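Local structure of putative DNA protection protein (Streptomyces coelicolor, 4CYB) at residues 27-32 / 77-82; 22-27 / 132-137. The protein is a ferritin-like Dps protein of twelve subunits that binds ferric iron and probably oxidises iron and helps to protect DNA. All blocks are in the same frame, centred on the assembly; numbering follows the deposited sequence.

Contact 1: 27-32 / 77-82; sequences RLNKVL and ERVQTL. With FE (Fe (III) ion), chain B.
The flat groups of this contact act through their polar atoms, and none stacks on another. The Glu77 carboxylate, on a chain extended beyond CG, binds Fe(III) through OE2 alone, at 2.2 Å from FE; OE1 stays 4.0 Å from FE. Asp73 of the same chain, His46 of a neighbouring subunit and three waters complete the six ligands. The Asn29 carboxamide touches methyl CG1 of Val79 with ND2, while its two polar atoms are tied to the backbone of Val85 and Val87. The Arg78 guanidinium forms salt bridges with Asp139 and with Glu155 of another subunit, so its aliphatic stem is what meets the neighbouring helix.

Leu28 makes most of the apolar contacts. Its CD1 lies tightly on Arg78 CG (3.4 Å) and meets Leu82 CD1 at 3.8 Å, the two leucines crossing at about a right angle. Nearer the backbone, Leu28 CB packs against Val79 CG2 (3.6 Å); compact, branched valine suits the point of closest backbone approach, where Leu28 CA and Val79 CA are 6.7 Å apart.

The antiparallel segments, axes 10.0 Å apart at closest approach, belong to the ferritin-like four-helix bundle, and the intersubunit iron site is that of Dps proteins.

Contact 2: 22-27 / 132-137; sequences LYSCQR and ARTQEY
Tyr23 is the first residue of 22-27 to reach across, and it makes the largest contribution of any residue here. Its CB points toward 132-137, and with CG anti to the backbone N (chi1 -178°) the ring forms an offset stack with Tyr137, centroids 4.8 Å apart and planes 27° apart. Tyr137 CE2 sits over one face of the Tyr23 ring, offset toward the rim and 3.5 Å from Tyr23 CG, while Tyr23 CB lies over the Tyr137 ring in a CH-pi contact. Farther out, Tyr23 OH rests 3.3 Å from Arg133 CB, on the aliphatic part of a side chain whose NE is drawn off to Glu136 OE1 by a nearly straight bond (3.0 Å, 172°). An alanine in place of Tyr23 would probably loosen this end of the helix pair, since the stack with Tyr137, the packing on Arg133 and the hydroxyl that accepts from Arg27 NH1 would be lost.

Ser24 comes next, where the backbones are closest, so a small residue fits. Its OG lies 3.6 Å from Thr134 CG2 and hydrogen-bonds to Asp139; Thr134 OG1 turns back to Ala130 O of its own helix.

One turn on, Arg27 folds back through bends at chi2 and chi3, so that NH1 donates to Tyr23 OH in the guanidinium plane (2.9 Å). Asp129 takes the same NH1 in a salt bridge, which probably eases the proximity of Arg133.

Segment 22-27 of helix 18-48 runs antiparallel to 132-136, near the C-terminal end of helix 109-136, and Thr142 of helix 140-164 packs against Ser24 and Thr134.

Both contacts use helix 18-48, different faces of which meet different neighbours: 27-32 packs on helix 54-81 in contact 1, and 22-27 on helix 109-136 in contact 2. Arg27 belongs to both segments but makes no contact with 77-82; it takes part in contact 2. The contacts lie about 10 Å apart between centres, and the two groups touch directly: Leu82 CD1 meets Ser24 CB at 3.7 Å, while Cys25 SG lies 3.6 Å from Val79 O. Along the chain, contact 1 is nested within the span closed by contact 2. Iron is bound at contact 1 through Glu77, whereas contact 2 lies away from the metal site, near the turn into helix 140-164.

Contact 1: 27-32 / 77-82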
# COMPACT_ATOMS: atom_id res chain seq x y z
N ARG J 27 0.02 -34.80 -20.43
CA ARG J 27 -0.51 -34.90 -19.08
C ARG J 27 -1.00 -33.51 -18.58
O ARG J 27 -2.07 -33.40 -17.94
CB ARG J 27 0.48 -35.49 -18.07
CG ARG J 27 1.03 -36.87 -18.41
CD ARG J 27 -0.03 -37.91 -18.70
NE ARG J 27 -1.01 -38.04 -17.65
CZ ARG J 27 -1.00 -38.95 -16.68
NH1 ARG J 27 -0.01 -39.86 -16.57
NH2 ARG J 27 -2.00 -38.98 -15.82
N LEU J 28 -0.20 -32.48 -18.89
CA LEU J 28 -0.56 -31.12 -18.39
C LEU J 28 -1.85 -30.67 -19.03
O LEU J 28 -2.67 -30.01 -18.34
CB LEU J 28 0.57 -30.10 -18.64
CG LEU J 28 1.78 -30.28 -17.71
CD1 LEU J 28 3.01 -29.51 -18.17
CD2 LEU J 28 1.44 -29.97 -16.25
N ASN J 29 -2.04 -30.97 -20.32
CA ASN J 29 -3.25 -30.53 -20.99
C ASN J 29 -4.50 -31.18 -20.44
O ASN J 29 -5.56 -30.59 -20.46
CB ASN J 29 -3.20 -30.62 -22.52
CG ASN J 29 -2.65 -29.36 -23.16
OD1 ASN J 29 -3.02 -28.24 -22.77
ND2 ASN J 29 -1.79 -29.52 -24.16
N LYS J 30 -4.40 -32.42 -19.98
CA LYS J 30 -5.57 -33.05 -19.37
C LYS J 30 -5.90 -32.37 -18.05
O LYS J 30 -7.09 -32.06 -17.77
CB LYS J 30 -5.34 -34.58 -19.18
CG LYS J 30 -6.53 -35.30 -18.51
CD LYS J 30 -7.85 -35.02 -19.21
CE LYS J 30 -8.90 -36.04 -18.77
NZ LYS J 30 -9.03 -36.17 -17.31
N VAL J 31 -4.89 -32.13 -17.24
CA VAL J 31 -5.09 -31.41 -15.97
C VAL J 31 -5.70 -30.04 -16.27
O VAL J 31 -6.59 -29.58 -15.56
CB VAL J 31 -3.77 -31.26 -15.19
CG1 VAL J 31 -3.94 -30.32 -13.99
CG2 VAL J 31 -3.32 -32.66 -14.70
N LEU J 32 -5.16 -29.39 -17.29
CA LEU J 32 -5.63 -28.01 -17.68
C LEU J 32 -7.10 -28.04 -18.09
O LEU J 32 -7.90 -27.20 -17.63
CB LEU J 32 -4.74 -27.51 -18.81
CG LEU J 32 -4.75 -26.06 -19.21
CD1 LEU J 32 -4.63 -25.19 -17.95
CD2 LEU J 32 -3.58 -25.87 -20.18
N GLU J 77 1.19 -21.96 -19.16
CA GLU J 77 2.54 -21.46 -19.41
C GLU J 77 3.60 -22.58 -19.34
O GLU J 77 4.57 -22.54 -20.09
CB GLU J 77 2.88 -20.30 -18.43
CG GLU J 77 2.15 -19.02 -18.97
CD GLU J 77 2.49 -17.75 -18.16
OE1 GLU J 77 3.47 -17.78 -17.36
OE2 GLU J 77 1.83 -16.71 -18.42
N ARG J 78 3.38 -23.56 -18.47
CA ARG J 78 4.31 -24.71 -18.44
C ARG J 78 4.28 -25.51 -19.77
O ARG J 78 5.35 -25.89 -20.30
CB ARG J 78 3.94 -25.63 -17.29
CG ARG J 78 4.86 -26.85 -17.16
CD ARG J 78 6.18 -26.42 -16.56
NE ARG J 78 7.23 -27.48 -16.55
CZ ARG J 78 8.50 -27.20 -16.30
NH1 ARG J 78 8.87 -25.92 -16.01
NH2 ARG J 78 9.43 -28.17 -16.35
N VAL J 79 3.08 -25.77 -20.29
CA VAL J 79 2.96 -26.36 -21.62
C VAL J 79 3.72 -25.58 -22.66
O VAL J 79 4.47 -26.17 -23.46
CB VAL J 79 1.49 -26.51 -22.04
CG1 VAL J 79 1.38 -26.99 -23.48
CG2 VAL J 79 0.75 -27.45 -21.08
N GLN J 80 3.54 -24.24 -22.68
CA GLN J 80 4.27 -23.44 -23.67
C GLN J 80 5.81 -23.49 -23.46
O GLN J 80 6.58 -23.55 -24.43
CB GLN J 80 3.78 -21.96 -23.62
CG GLN J 80 2.28 -21.85 -23.89
CD GLN J 80 1.89 -22.46 -25.23
OE1 GLN J 80 0.98 -23.25 -25.27
NE2 GLN J 80 2.62 -22.16 -26.30
N THR J 81 6.22 -23.47 -22.19
CA THR J 81 7.62 -23.54 -21.83
C THR J 81 8.25 -24.86 -22.35
O THR J 81 9.45 -24.89 -22.68
CB THR J 81 7.76 -23.49 -20.29
OG1 THR J 81 7.33 -22.17 -19.83
CG2 THR J 81 9.24 -23.75 -19.87
N LEU J 82 7.45 -25.92 -22.42
CA LEU J 82 7.97 -27.22 -22.94
C LEU J 82 7.89 -27.28 -24.46
O LEU J 82 8.23 -28.33 -25.04
CB LEU J 82 7.14 -28.36 -22.30
CG LEU J 82 7.30 -28.44 -20.78
CD1 LEU J 82 6.23 -29.36 -20.21
CD2 LEU J 82 8.66 -28.96 -20.33
FE FE B . 0.32 -15.38 -17.41
O HOH W 1 -1.52 -14.19 -16.49
O HOH W 2 1.48 -13.36 -17.45
O HOH W 3 1.58 -15.18 -15.40

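Contact 2: 22-27 / 132-137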
# COMPACT_ATOMS: atom_id res chain seq x y z
N LEU J 22 6.83 -33.92 -24.92
CA LEU J 22 5.57 -34.30 -25.47
C LEU J 22 4.67 -34.97 -24.44
O LEU J 22 3.48 -34.69 -24.35
CB LEU J 22 5.84 -35.30 -26.60
CG LEU J 22 5.03 -35.27 -27.89
CD1 LEU J 22 4.61 -36.70 -28.26
CD2 LEU J 22 3.85 -34.34 -27.88
N TYR J 23 5.24 -35.89 -23.68
CA TYR J 23 4.46 -36.60 -22.66
C TYR J 23 3.98 -35.61 -21.56
O TYR J 23 2.81 -35.64 -21.13
CB TYR J 23 5.27 -37.76 -22.06
CG TYR J 23 4.47 -38.51 -21.03
CD1 TYR J 23 3.53 -39.51 -21.42
CD2 TYR J 23 4.64 -38.27 -19.68
CE1 TYR J 23 2.80 -40.20 -20.48
CE2 TYR J 23 3.88 -38.95 -18.72
CZ TYR J 23 2.96 -39.93 -19.14
OH TYR J 23 2.22 -40.62 -18.20
N SER J 24 4.86 -34.73 -21.10
CA SER J 24 4.45 -33.79 -20.02
C SER J 24 3.33 -32.90 -20.56
O SER J 24 2.34 -32.65 -19.83
CB SER J 24 5.65 -32.96 -19.54
OG SER J 24 6.50 -33.70 -18.70
N CYS J 25 3.45 -32.44 -21.81
CA CYS J 25 2.38 -31.61 -22.38
C CYS J 25 1.02 -32.33 -22.49
O CYS J 25 0.01 -31.72 -22.21
CB CYS J 25 2.73 -31.00 -23.73
SG CYS J 25 4.06 -29.77 -23.61
N GLN J 26 1.02 -33.63 -22.87
CA GLN J 26 -0.24 -34.38 -22.85
C GLN J 26 -0.80 -34.48 -21.44
O GLN J 26 -2.01 -34.26 -21.28
CB GLN J 26 -0.03 -35.83 -23.35
CG GLN J 26 0.39 -35.89 -24.79
CD GLN J 26 0.97 -37.27 -25.19
OE1 GLN J 26 1.35 -37.47 -26.34
NE2 GLN J 26 1.02 -38.22 -24.24
N ARG J 27 0.02 -34.80 -20.43
CA ARG J 27 -0.51 -34.90 -19.08
C ARG J 27 -1.00 -33.51 -18.58
O ARG J 27 -2.07 -33.40 -17.94
CB ARG J 27 0.48 -35.49 -18.07
CG ARG J 27 1.03 -36.87 -18.41
CD ARG J 27 -0.03 -37.91 -18.70
NE ARG J 27 -1.01 -38.04 -17.65
CZ ARG J 27 -1.00 -38.95 -16.68
NH1 ARG J 27 -0.01 -39.86 -16.57
NH2 ARG J 27 -2.00 -38.98 -15.82
N ALA J 132 4.02 -38.81 -10.72
CA ALA J 132 4.94 -39.97 -10.74
C ALA J 132 5.55 -40.19 -12.13
O ALA J 132 6.75 -40.40 -12.26
CB ALA J 132 4.20 -41.22 -10.28
N ARG J 133 4.73 -40.16 -13.19
CA ARG J 133 5.21 -40.47 -14.54
C ARG J 133 6.09 -39.40 -15.12
O ARG J 133 7.11 -39.71 -15.72
CB ARG J 133 4.06 -40.72 -15.51
CG ARG J 133 3.10 -41.83 -15.15
CD ARG J 133 3.71 -43.18 -15.48
NE ARG J 133 4.51 -43.69 -14.36
CZ ARG J 133 4.01 -44.09 -13.18
NH1 ARG J 133 2.71 -44.04 -12.94
NH2 ARG J 133 4.82 -44.53 -12.22
N THR J 134 5.73 -38.12 -14.94
CA THR J 134 6.64 -37.04 -15.42
C THR J 134 7.96 -37.05 -14.65
O THR J 134 9.00 -36.79 -15.23
CB THR J 134 5.97 -35.62 -15.35
OG1 THR J 134 5.60 -35.35 -14.00
CG2 THR J 134 4.75 -35.61 -16.20
N GLN J 135 7.92 -37.38 -13.37
CA GLN J 135 9.17 -37.51 -12.62
C GLN J 135 10.06 -38.65 -13.19
O GLN J 135 11.28 -38.49 -13.37
CB GLN J 135 8.90 -37.76 -11.14
CG GLN J 135 10.14 -37.84 -10.24
CD GLN J 135 10.93 -36.52 -10.29
OE1 GLN J 135 10.45 -35.48 -9.82
NE2 GLN J 135 12.11 -36.55 -10.93
N GLU J 136 9.45 -39.79 -13.50
CA GLU J 136 10.22 -40.90 -14.10
C GLU J 136 10.88 -40.51 -15.41
O GLU J 136 11.97 -40.99 -15.70
CB GLU J 136 9.30 -42.07 -14.43
CG GLU J 136 9.02 -42.99 -13.29
CD GLU J 136 7.76 -43.81 -13.58
OE1 GLU J 136 7.48 -44.10 -14.78
OE2 GLU J 136 7.03 -44.12 -12.61
N TYR J 137 10.21 -39.70 -16.23
CA TYR J 137 10.80 -39.21 -17.48
C TYR J 137 11.83 -38.10 -17.29
O TYR J 137 12.39 -37.67 -18.27
CB TYR J 137 9.74 -38.61 -18.39
CG TYR J 137 9.09 -39.43 -19.46
CD1 TYR J 137 9.73 -39.63 -20.73
CD2 TYR J 137 7.79 -39.93 -19.27
CE1 TYR J 137 9.10 -40.37 -21.76
CE2 TYR J 137 7.16 -40.66 -20.29
CZ TYR J 137 7.81 -40.88 -21.52
OH TYR J 137 7.15 -41.61 -22.48